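Local coordinates for DUF3501 family protein (Burkholderia pseudomallei K96243, PDB 3FJV) that is of unknown function, a DUF3501 family member built on a mixed helix and antiparallel-sheet fold, at residues D113-R118 with H145-E150. Sequence-based numbering, arbitrary orientation. Where two conformers were deposited one is given.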
ATOM      1  N   ASP A 113     -11.046  11.073   0.008  1.00 21.77           N
ATOM      2  CA  ASP A 113     -12.249  11.712   0.550  1.00 23.33           C
ATOM      3  C   ASP A 113     -12.741  12.878  -0.325  1.00 19.88           C
ATOM      4  O   ASP A 113     -13.800  13.405  -0.054  1.00 20.66           O
ATOM      5  CB  ASP A 113     -11.946  12.374   1.919  1.00 21.39           C
ATOM      6  CG  ASP A 113     -11.357  11.434   2.914  1.00 29.04           C
ATOM      7  OD1 ASP A 113     -11.758  10.264   2.924  1.00 27.04           O
ATOM      8  OD2 ASP A 113     -10.541  11.896   3.753  1.00 36.95           O
ATOM      9  N   ARG A 114     -11.960  13.290  -1.334  1.00 16.99           N
ATOM     10  CA  ARG A 114     -12.216  14.535  -2.090  1.00 16.49           C
ATOM     11  C   ARG A 114     -12.623  14.284  -3.539  1.00 17.66           C
ATOM     12  O   ARG A 114     -12.849  15.216  -4.279  1.00 19.02           O
ATOM     13  CB  ARG A 114     -10.991  15.435  -2.056  1.00 16.46           C
ATOM     14  CG  ARG A 114     -10.434  15.746  -0.695  1.00 19.87           C
ATOM     15  CD  ARG A 114     -11.477  16.143   0.312  1.00 24.21           C
ATOM     16  NE  ARG A 114     -12.367  17.214  -0.150  1.00 20.52           N
ATOM     17  CZ  ARG A 114     -13.357  17.718   0.584  1.00 26.32           C
ATOM     18  NH1 ARG A 114     -13.551  17.287   1.807  1.00 27.39           N
ATOM     19  NH2 ARG A 114     -14.135  18.689   0.104  1.00 25.46           N
ATOM     20  N   VAL A 115     -12.791  13.012  -3.896  1.00 19.27           N
ATOM     21  CA  VAL A 115     -13.305  12.600  -5.199  1.00 18.61           C
ATOM     22  C   VAL A 115     -14.807  12.600  -5.121  1.00 16.20           C
ATOM     23  O   VAL A 115     -15.384  12.011  -4.248  1.00 18.59           O
ATOM     24  CB  VAL A 115     -12.805  11.181  -5.606  1.00 18.27           C
ATOM     25  CG1 VAL A 115     -13.605  10.643  -6.835  1.00 20.32           C
ATOM     26  CG2 VAL A 115     -11.280  11.210  -5.866  1.00 18.39           C
ATOM     27  N   PHE A 116     -15.459  13.252  -6.073  1.00 16.85           N
ATOM     28  CA  PHE A 116     -16.919  13.350  -6.094  1.00 17.16           C
ATOM     29  C   PHE A 116     -17.528  13.072  -7.442  1.00 14.59           C
ATOM     30  O   PHE A 116     -16.911  13.340  -8.483  1.00 17.35           O
ATOM     31  CB  PHE A 116     -17.383  14.723  -5.618  1.00 18.12           C
ATOM     32  CG  PHE A 116     -16.973  15.860  -6.517  1.00 17.87           C
ATOM     33  CD1 PHE A 116     -15.740  16.436  -6.378  1.00 22.30           C
ATOM     34  CD2 PHE A 116     -17.831  16.345  -7.492  1.00 20.87           C
ATOM     35  CE1 PHE A 116     -15.339  17.479  -7.172  1.00 22.29           C
ATOM     36  CE2 PHE A 116     -17.426  17.392  -8.324  1.00 20.53           C
ATOM     37  CZ  PHE A 116     -16.168  17.956  -8.152  1.00 17.73           C
ATOM     38  N   LEU A 117     -18.766  12.566  -7.428  1.00 14.64           N
ATOM     39  CA  LEU A 117     -19.580  12.369  -8.625  1.00 17.43           C
ATOM     40  C   LEU A 117     -20.699  13.398  -8.644  1.00 18.50           C
ATOM     41  O   LEU A 117     -21.185  13.800  -7.579  1.00 17.90           O
ATOM     42  CB  LEU A 117     -20.300  10.980  -8.564  1.00 19.77           C
ATOM     43  CG  LEU A 117     -19.639   9.674  -8.882  1.00 35.41           C
ATOM     44  CD1 LEU A 117     -20.533   8.491  -8.541  1.00 17.83           C
ATOM     45  CD2 LEU A 117     -19.311   9.650 -10.350  1.00 48.68           C
ATOM     46  N   ARG A 118     -21.194  13.764  -9.821  1.00 18.29           N
ATOM     47  CA  ARG A 118     -22.420  14.560  -9.906  0.50 20.50           C
ATOM     48  C   ARG A 118     -23.305  14.045 -11.032  1.00 21.89           C
ATOM     49  O   ARG A 118     -22.893  14.034 -12.193  1.00 21.50           O
ATOM     50  CB  ARG A 118     -22.103  16.040 -10.124  0.50 21.39           C
ATOM     51  CG  ARG A 118     -23.333  16.927  -9.979  0.50 28.37           C
ATOM     52  CD  ARG A 118     -23.159  18.310 -10.580  0.50 25.77           C
ATOM     53  NE  ARG A 118     -22.587  19.275  -9.650  0.50 36.06           N
ATOM     54  CZ  ARG A 118     -23.286  20.224  -9.031  0.50 39.91           C
ATOM     55  NH1 ARG A 118     -24.597  20.328  -9.227  0.50 40.28           N
ATOM     56  NH2 ARG A 118     -22.670  21.073  -8.212  0.50 39.07           N
ATOM     57  N   HIS A 145      -7.341   2.699  -2.717  1.00 16.17           N
ATOM     58  CA  HIS A 145      -8.433   2.958  -1.778  1.00 17.40           C
ATOM     59  C   HIS A 145      -9.719   2.336  -2.312  1.00 18.49           C
ATOM     60  O   HIS A 145      -9.876   2.179  -3.514  1.00 14.80           O
ATOM     61  CB  HIS A 145      -8.619   4.464  -1.645  1.00 16.13           C
ATOM     62  CG  HIS A 145      -7.441   5.154  -1.034  1.00 18.17           C
ATOM     63  ND1 HIS A 145      -7.309   5.322   0.329  1.00 17.91           N
ATOM     64  CD2 HIS A 145      -6.338   5.719  -1.596  1.00 18.79           C
ATOM     65  CE1 HIS A 145      -6.166   5.949   0.582  1.00 23.06           C
ATOM     66  NE2 HIS A 145      -5.573   6.223  -0.570  1.00 19.28           N
ATOM     67  N   PHE A 146     -10.601   1.937  -1.410  1.00 14.39           N
ATOM     68  CA  PHE A 146     -11.919   1.395  -1.766  1.00 15.38           C
ATOM     69  C   PHE A 146     -12.952   2.479  -1.486  1.00 17.44           C
ATOM     70  O   PHE A 146     -13.053   2.982  -0.344  1.00 16.85           O
ATOM     71  CB  PHE A 146     -12.188   0.151  -0.923  1.00 14.22           C
ATOM     72  CG  PHE A 146     -11.350  -1.069  -1.281  1.00 13.97           C
ATOM     73  CD1 PHE A 146     -10.561  -1.138  -2.429  1.00 15.62           C
ATOM     74  CD2 PHE A 146     -11.418  -2.216  -0.459  1.00 18.09           C
ATOM     75  CE1 PHE A 146      -9.828  -2.268  -2.741  1.00 14.24           C
ATOM     76  CE2 PHE A 146     -10.674  -3.355  -0.771  1.00 16.04           C
ATOM     77  CZ  PHE A 146      -9.874  -3.364  -1.945  1.00 18.76           C
ATOM     78  N   LEU A 147     -13.660   2.929  -2.523  1.00 12.14           N
ATOM     79  CA  LEU A 147     -14.604   4.023  -2.373  1.00 13.22           C
ATOM     80  C   LEU A 147     -16.077   3.551  -2.521  1.00 13.82           C
ATOM     81  O   LEU A 147     -16.383   2.596  -3.295  1.00 14.64           O
ATOM     82  CB  LEU A 147     -14.319   5.112  -3.400  1.00 13.98           C
ATOM     83  CG  LEU A 147     -12.909   5.673  -3.547  1.00 19.85           C
ATOM     84  CD1 LEU A 147     -12.898   6.827  -4.609  1.00 17.51           C
ATOM     85  CD2 LEU A 147     -12.309   6.080  -2.252  1.00 19.47           C
ATOM     86  N   ARG A 148     -16.979   4.257  -1.828  1.00 12.44           N
ATOM     87  CA  ARG A 148     -18.416   4.040  -1.920  1.00 15.15           C
ATOM     88  C   ARG A 148     -19.066   5.395  -2.254  1.00 17.61           C
ATOM     89  O   ARG A 148     -18.786   6.368  -1.606  1.00 17.01           O
ATOM     90  CB  ARG A 148     -18.931   3.537  -0.563  1.00 16.79           C
ATOM     91  CG  ARG A 148     -20.415   3.547  -0.337  1.00 26.74           C
ATOM     92  CD  ARG A 148     -20.807   2.744   0.915  1.00 26.14           C
ATOM     93  NE  ARG A 148     -20.610   3.414   2.205  1.00 19.26           N
ATOM     94  CZ  ARG A 148     -21.468   4.283   2.742  1.00 24.17           C
ATOM     95  NH1 ARG A 148     -22.559   4.652   2.068  1.00 18.58           N
ATOM     96  NH2 ARG A 148     -21.204   4.834   3.929  1.00 23.96           N
ATOM     97  N   PHE A 149     -19.928   5.446  -3.263  1.00 14.89           N
ATOM     98  CA  PHE A 149     -20.672   6.658  -3.577  1.00 16.89           C
ATOM     99  C   PHE A 149     -22.157   6.348  -3.372  1.00 18.13           C
ATOM    100  O   PHE A 149     -22.711   5.527  -4.097  1.00 13.48           O
ATOM    101  CB  PHE A 149     -20.450   7.030  -5.050  1.00 17.10           C
ATOM    102  CG  PHE A 149     -19.040   7.441  -5.388  1.00 14.74           C
ATOM    103  CD1 PHE A 149     -18.621   8.764  -5.250  1.00 18.29           C
ATOM    104  CD2 PHE A 149     -18.152   6.512  -5.959  1.00 16.35           C
ATOM    105  CE1 PHE A 149     -17.322   9.127  -5.590  1.00 18.69           C
ATOM    106  CE2 PHE A 149     -16.887   6.886  -6.326  1.00 20.39           C
ATOM    107  CZ  PHE A 149     -16.469   8.199  -6.131  1.00 19.82           C
ATOM    108  N   GLU A 150     -22.824   7.031  -2.441  1.00 16.19           N
ATOM    109  CA  GLU A 150     -24.206   6.712  -2.135  0.50 16.63           C
ATOM    110  C   GLU A 150     -25.143   7.658  -2.919  1.00 19.09           C
ATOM    111  O   GLU A 150     -24.993   8.884  -2.891  1.00 17.96           O
ATOM    112  CB  GLU A 150     -24.446   6.740  -0.618  0.50 19.45           C
ATOM    113  CG  GLU A 150     -25.598   5.828  -0.146  0.50 24.53           C
ATOM    114  CD  GLU A 150     -25.275   4.340  -0.144  0.50 27.12           C
ATOM    115  OE1 GLU A 150     -24.094   3.934   0.026  0.50 18.67           O
ATOM    116  OE2 GLU A 150     -26.233   3.552  -0.305  0.50 40.88           O
TER
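The ring of F149 reaches from strand 144-150 across to strand 115-119, where L117 lies over one face and V115 meets the edge. The two strands are next-nearest neighbours in the antiparallel sheet, with 125-129 between them; the axes of 115-118 and 145-150 approach to 8.7 Å, 31° from parallel, and no hydrogen bond joins them. Small A127 on the intervening strand suits this place, since both F149 and L147 rest on it and the flat ring spans the gap. The branched, apolar V115 and L117 suit theirs by presenting methyls to the ring. L117 CD1 sits 4.0 Å from the F149 centroid and 25° off its normal, a CH-pi contact offset toward the rim, 3.6 Å from F149 CG; the two side chains cross at about a right angle. V115 turns CG1 anti to its backbone N (chi1 168°), bringing that methyl into the ring plane, 3.8 Å from F149 CZ. L147 touches V115 more loosely. R148 and E150, alternating with L147 and F149 and touching nothing on 113-118, form a salt bridge, R148 NH1 to E150 OE1 2.7 Å. Without hydrogen bonds or charge pairs between the segments, this mostly buried contact rests on dispersion and the exclusion of water.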